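Local atomic coordinates of hypothetical protein (Bacteroides fragilis, PDB entry 4JX0), a protein that is of unknown function but binds magnesium and joins a BT_3987-like N-terminal domain to a second domain related to the F5/F8 type C family. Residues D80-V92 and L104-L117. Numbering follows the deposited sequence.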
loop_
_atom_site.group_PDB
_atom_site.type_symbol
_atom_site.label_atom_id
_atom_site.label_comp_id
_atom_site.label_asym_id
_atom_site.label_seq_id
_atom_site.Cartn_x
_atom_site.Cartn_y
_atom_site.Cartn_z
ATOM N N ASP A 80 4.109 -11.467 36.832
ATOM C CA ASP A 80 3.846 -11.472 35.384
ATOM C C ASP A 80 2.400 -11.065 35.111
ATOM O O ASP A 80 1.510 -11.501 35.844
ATOM C CB ASP A 80 4.113 -12.863 34.763
ATOM C CG ASP A 80 5.546 -13.366 34.837
ATOM O OD1 ASP A 80 6.425 -12.606 35.309
ATOM O OD2 ASP A 80 5.791 -14.519 34.417
ATOM N N ILE A 81 2.168 -10.236 34.070
ATOM C CA ILE A 81 0.830 -9.779 33.668
ATOM C C ILE A 81 0.549 -10.314 32.271
ATOM O O ILE A 81 1.243 -9.923 31.333
ATOM C CB ILE A 81 0.691 -8.220 33.690
ATOM C CG1 ILE A 81 1.161 -7.599 35.021
ATOM C CG2 ILE A 81 -0.748 -7.798 33.390
ATOM C CD1 ILE A 81 1.725 -6.246 34.848
ATOM N N LYS A 82 -0.463 -11.181 32.123
ATOM C CA LYS A 82 -0.839 -11.703 30.803
ATOM C C LYS A 82 -1.779 -10.702 30.155
ATOM O O LYS A 82 -2.796 -10.361 30.755
ATOM C CB LYS A 82 -1.505 -13.088 30.906
ATOM C CG LYS A 82 -0.562 -14.207 31.335
ATOM C CD LYS A 82 -1.237 -15.576 31.239
ATOM C CE LYS A 82 -0.265 -16.725 31.368
ATOM N NZ LYS A 82 -0.906 -18.037 31.068
ATOM N N VAL A 83 -1.445 -10.230 28.944
ATOM C CA VAL A 83 -2.249 -9.253 28.206
ATOM C C VAL A 83 -2.615 -9.796 26.833
ATOM O O VAL A 83 -1.895 -10.618 26.268
ATOM C CB VAL A 83 -1.544 -7.882 28.073
ATOM C CG1 VAL A 83 -1.501 -7.167 29.415
ATOM C CG2 VAL A 83 -0.136 -8.010 27.475
ATOM N N ASN A 84 -3.732 -9.321 26.288
ATOM C CA ASN A 84 -4.195 -9.734 24.964
ATOM C C ASN A 84 -5.155 -8.713 24.397
ATOM O O ASN A 84 -5.657 -7.878 25.145
ATOM C CB ASN A 84 -4.874 -11.122 25.037
ATOM C CG ASN A 84 -4.812 -11.926 23.734
ATOM O OD1 ASN A 84 -4.583 -11.393 22.631
ATOM N ND2 ASN A 84 -5.015 -13.230 23.831
ATOM N N LEU A 85 -5.410 -8.772 23.079
ATOM C CA LEU A 85 -6.386 -7.903 22.419
ATOM C C LEU A 85 -7.659 -8.674 22.132
ATOM O O LEU A 85 -7.634 -9.897 22.001
ATOM C CB LEU A 85 -5.837 -7.356 21.100
ATOM C CG LEU A 85 -4.788 -6.282 21.209
ATOM C CD1 LEU A 85 -4.027 -6.167 19.921
ATOM C CD2 LEU A 85 -5.400 -4.937 21.589
HETATM N N MSE A 86 -8.764 -7.965 21.994
HETATM C CA MSE A 86 -10.023 -8.602 21.631
HETATM C C MSE A 86 -10.790 -7.686 20.712
HETATM O O MSE A 86 -10.610 -6.475 20.759
HETATM C CB MSE A 86 -10.844 -8.993 22.867
HETATM C CG MSE A 86 -11.469 -7.835 23.612
HETATM SE SE MSE A 86 -12.803 -8.512 24.816
HETATM C CE MSE A 86 -14.308 -8.729 23.536
ATOM N N LYS A 87 -11.632 -8.273 19.869
ATOM C CA LYS A 87 -12.427 -7.529 18.909
ATOM C C LYS A 87 -13.684 -7.039 19.587
ATOM O O LYS A 87 -14.562 -7.840 19.895
ATOM C CB LYS A 87 -12.753 -8.419 17.697
ATOM C CG LYS A 87 -13.491 -7.723 16.569
ATOM C CD LYS A 87 -13.580 -8.648 15.366
ATOM C CE LYS A 87 -14.679 -8.283 14.403
ATOM N NZ LYS A 87 -14.474 -6.954 13.774
ATOM N N GLU A 88 -13.754 -5.731 19.861
ATOM C CA GLU A 88 -14.928 -5.111 20.461
ATOM C C GLU A 88 -15.530 -4.194 19.405
ATOM O O GLU A 88 -15.108 -3.048 19.254
ATOM C CB GLU A 88 -14.567 -4.376 21.766
ATOM C CG GLU A 88 -15.776 -3.866 22.544
ATOM C CD GLU A 88 -16.731 -4.940 23.031
ATOM O OE1 GLU A 88 -16.414 -5.606 24.042
ATOM O OE2 GLU A 88 -17.789 -5.126 22.389
ATOM N N ASP A 89 -16.505 -4.729 18.647
ATOM C CA ASP A 89 -17.171 -4.016 17.551
ATOM C C ASP A 89 -18.004 -2.806 18.015
ATOM O O ASP A 89 -18.213 -1.890 17.221
ATOM C CB ASP A 89 -18.079 -4.982 16.762
ATOM C CG ASP A 89 -17.328 -6.084 16.031
ATOM O OD1 ASP A 89 -16.279 -5.784 15.415
ATOM O OD2 ASP A 89 -17.809 -7.240 16.043
ATOM N N LYS A 90 -18.456 -2.789 19.289
ATOM C CA LYS A 90 -19.243 -1.684 19.854
ATOM C C LYS A 90 -18.510 -0.325 19.746
ATOM O O LYS A 90 -19.170 0.705 19.604
ATOM C CB LYS A 90 -19.588 -1.962 21.332
ATOM C CG LYS A 90 -20.546 -3.140 21.551
ATOM C CD LYS A 90 -20.701 -3.504 23.036
ATOM C CE LYS A 90 -21.409 -4.828 23.238
ATOM N NZ LYS A 90 -21.537 -5.194 24.675
ATOM N N LEU A 91 -17.155 -0.325 19.789
ATOM C CA LEU A 91 -16.342 0.900 19.698
ATOM C C LEU A 91 -16.347 1.540 18.301
ATOM O O LEU A 91 -15.952 2.700 18.173
ATOM C CB LEU A 91 -14.879 0.640 20.112
ATOM C CG LEU A 91 -14.602 0.652 21.613
ATOM C CD1 LEU A 91 -15.152 -0.578 22.278
ATOM C CD2 LEU A 91 -13.118 0.752 21.886
ATOM N N VAL A 92 -16.736 0.788 17.267
ATOM C CA VAL A 92 -16.801 1.314 15.907
ATOM C C VAL A 92 -17.973 2.312 15.834
ATOM O O VAL A 92 -17.844 3.339 15.165
ATOM C CB VAL A 92 -16.929 0.173 14.862
ATOM C CG1 VAL A 92 -17.065 0.730 13.453
ATOM C CG2 VAL A 92 -15.735 -0.777 14.935
ATOM N N LEU A 104 -18.277 -4.427 8.982
ATOM C CA LEU A 104 -17.296 -4.846 9.976
ATOM C C LEU A 104 -16.445 -5.956 9.413
ATOM O O LEU A 104 -16.966 -6.821 8.703
ATOM C CB LEU A 104 -17.965 -5.318 11.277
ATOM C CG LEU A 104 -18.655 -4.241 12.103
ATOM C CD1 LEU A 104 -19.593 -4.862 13.108
ATOM C CD2 LEU A 104 -17.643 -3.347 12.800
ATOM N N PHE A 105 -15.136 -5.937 9.720
ATOM C CA PHE A 105 -14.229 -6.997 9.288
ATOM C C PHE A 105 -14.628 -8.269 10.042
ATOM O O PHE A 105 -14.704 -8.211 11.267
ATOM C CB PHE A 105 -12.776 -6.617 9.579
ATOM C CG PHE A 105 -11.772 -7.626 9.099
ATOM C CD1 PHE A 105 -11.343 -7.628 7.778
ATOM C CD2 PHE A 105 -11.254 -8.578 9.966
ATOM C CE1 PHE A 105 -10.416 -8.569 7.332
ATOM C CE2 PHE A 105 -10.314 -9.509 9.526
ATOM C CZ PHE A 105 -9.905 -9.501 8.210
ATOM N N PRO A 106 -14.975 -9.389 9.367
ATOM C CA PRO A 106 -15.428 -10.582 10.113
ATOM C C PRO A 106 -14.469 -11.035 11.223
ATOM O O PRO A 106 -13.259 -11.034 11.029
ATOM C CB PRO A 106 -15.564 -11.659 9.026
ATOM C CG PRO A 106 -15.010 -11.070 7.787
ATOM C CD PRO A 106 -15.022 -9.609 7.908
ATOM N N SER A 107 -15.026 -11.414 12.384
ATOM C CA SER A 107 -14.265 -11.874 13.558
ATOM C C SER A 107 -13.513 -13.166 13.277
ATOM O O SER A 107 -12.413 -13.349 13.786
ATOM C CB SER A 107 -15.197 -12.098 14.746
ATOM O OG SER A 107 -16.013 -10.966 15.006
ATOM N N GLU A 108 -14.113 -14.068 12.488
ATOM C CA GLU A 108 -13.493 -15.345 12.109
ATOM C C GLU A 108 -12.159 -15.148 11.353
ATOM O O GLU A 108 -11.263 -15.986 11.478
ATOM C CB GLU A 108 -14.452 -16.232 11.277
ATOM C CG GLU A 108 -14.998 -15.627 9.990
ATOM C CD GLU A 108 -16.406 -15.065 10.079
ATOM O OE1 GLU A 108 -16.694 -14.326 11.051
ATOM O OE2 GLU A 108 -17.210 -15.331 9.155
ATOM N N ASN A 109 -12.004 -14.025 10.629
ATOM C CA ASN A 109 -10.777 -13.715 9.895
ATOM C C ASN A 109 -9.670 -13.072 10.802
ATOM O O ASN A 109 -8.597 -12.797 10.290
ATOM C CB ASN A 109 -11.108 -12.813 8.692
ATOM C CG ASN A 109 -11.939 -13.524 7.650
ATOM O OD1 ASN A 109 -13.160 -13.587 7.735
ATOM N ND2 ASN A 109 -11.294 -14.176 6.704
ATOM N N CYS A 110 -9.907 -12.866 12.125
ATOM C CA CYS A 110 -8.918 -12.337 13.084
ATOM C C CYS A 110 -8.352 -13.469 13.932
ATOM O O CYS A 110 -9.105 -14.337 14.372
ATOM C CB CYS A 110 -9.531 -11.274 13.996
ATOM S SG CYS A 110 -10.219 -9.848 13.127
ATOM N N THR A 111 -7.055 -13.414 14.240
ATOM C CA THR A 111 -6.404 -14.355 15.150
ATOM C C THR A 111 -5.534 -13.522 16.095
ATOM O O THR A 111 -4.585 -12.876 15.649
ATOM C CB THR A 111 -5.647 -15.437 14.385
ATOM O OG1 THR A 111 -6.564 -16.105 13.516
ATOM C CG2 THR A 111 -4.988 -16.447 15.313
ATOM N N PHE A 112 -5.900 -13.501 17.388
ATOM C CA PHE A 112 -5.213 -12.719 18.409
ATOM C C PHE A 112 -4.226 -13.564 19.206
ATOM O O PHE A 112 -4.624 -14.547 19.829
ATOM C CB PHE A 112 -6.223 -12.081 19.362
ATOM C CG PHE A 112 -7.090 -11.052 18.688
ATOM C CD1 PHE A 112 -6.623 -9.768 18.469
ATOM C CD2 PHE A 112 -8.381 -11.364 18.283
ATOM C CE1 PHE A 112 -7.439 -8.806 17.886
ATOM C CE2 PHE A 112 -9.194 -10.401 17.694
ATOM C CZ PHE A 112 -8.715 -9.131 17.490
ATOM N N GLU A 113 -2.947 -13.159 19.199
ATOM C CA GLU A 113 -1.859 -13.795 19.941
ATOM C C GLU A 113 -1.561 -12.916 21.152
ATOM O O GLU A 113 -1.349 -11.714 20.997
ATOM C CB GLU A 113 -0.626 -13.937 19.036
ATOM C CG GLU A 113 0.438 -14.905 19.524
ATOM C CD GLU A 113 1.747 -14.760 18.768
ATOM O OE1 GLU A 113 1.794 -15.155 17.580
ATOM O OE2 GLU A 113 2.708 -14.201 19.343
ATOM N N GLY A 114 -1.589 -13.507 22.342
ATOM C CA GLY A 114 -1.353 -12.785 23.588
ATOM C C GLY A 114 0.103 -12.465 23.855
ATOM O O GLY A 114 0.989 -12.893 23.111
ATOM N N GLY A 115 0.320 -11.697 24.920
ATOM C CA GLY A 115 1.633 -11.272 25.393
ATOM C C GLY A 115 1.727 -11.379 26.903
ATOM O O GLY A 115 0.705 -11.530 27.581
ATOM N N VAL A 116 2.953 -11.320 27.444
ATOM C CA VAL A 116 3.188 -11.420 28.885
ATOM C C VAL A 116 4.206 -10.377 29.322
ATOM O O VAL A 116 5.377 -10.492 28.961
ATOM C CB VAL A 116 3.657 -12.847 29.301
ATOM C CG1 VAL A 116 3.779 -12.971 30.824
ATOM C CG2 VAL A 116 2.716 -13.915 28.750
ATOM N N LEU A 117 3.776 -9.384 30.125
ATOM C CA LEU A 117 4.697 -8.410 30.715
ATOM C C LEU A 117 5.343 -9.110 31.895
ATOM O O LEU A 117 4.731 -9.179 32.961
ATOM C CB LEU A 117 3.965 -7.133 31.170
ATOM C CG LEU A 117 3.730 -6.088 30.111
ATOM C CD1 LEU A 117 2.489 -5.281 30.415
ATOM C CD2 LEU A 117 4.915 -5.185 29.975
#
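Leu104 starts the contact by laying its CD2 methyl against Val92, 3.8 Å from CG2, while CD1 rests near Asp89 CG and CB. At Phe105 the main chain takes over: its O accepts Lys87 NZ at 2.8 Å, with the nitrogen in the carbonyl plane. The same NZ reaches the syn lone pair of Asp89 OD1, a salt bridge of 2.7 Å. The lysine gets there with CG anti to its backbone N (chi1 -175°) and a final bend at chi4, its CD and CE running past Ser107. Further along, the Phe112 ring lies between strand 81-87 and strand 110-113, whose axes come no nearer than 6.6 Å; one face takes Leu85 O, and CD1 meets Leu85 CB at 3.7 Å. At Gly114 the chains close up, and the flat amide of Asn84 lies against its CA. Regular antiparallel pairing follows: Gly115 exchanges two hydrogen bonds with Val83, its N reaching Val83 O at 2.8 Å with an N-H...O angle of 172°, and Leu117 exchanges two with Ile81. Between them Val116 and Lys82 form a non-hydrogen-bonded pair with side chains alongside each other. The chemistry thus changes along these neighbouring antiparallel strands of the E-set-clan domain: backbone bonds at one end, a phenylalanine ring packed on Leu85 midway, and at the other a lysine whose charge the two acceptors probably stabilise.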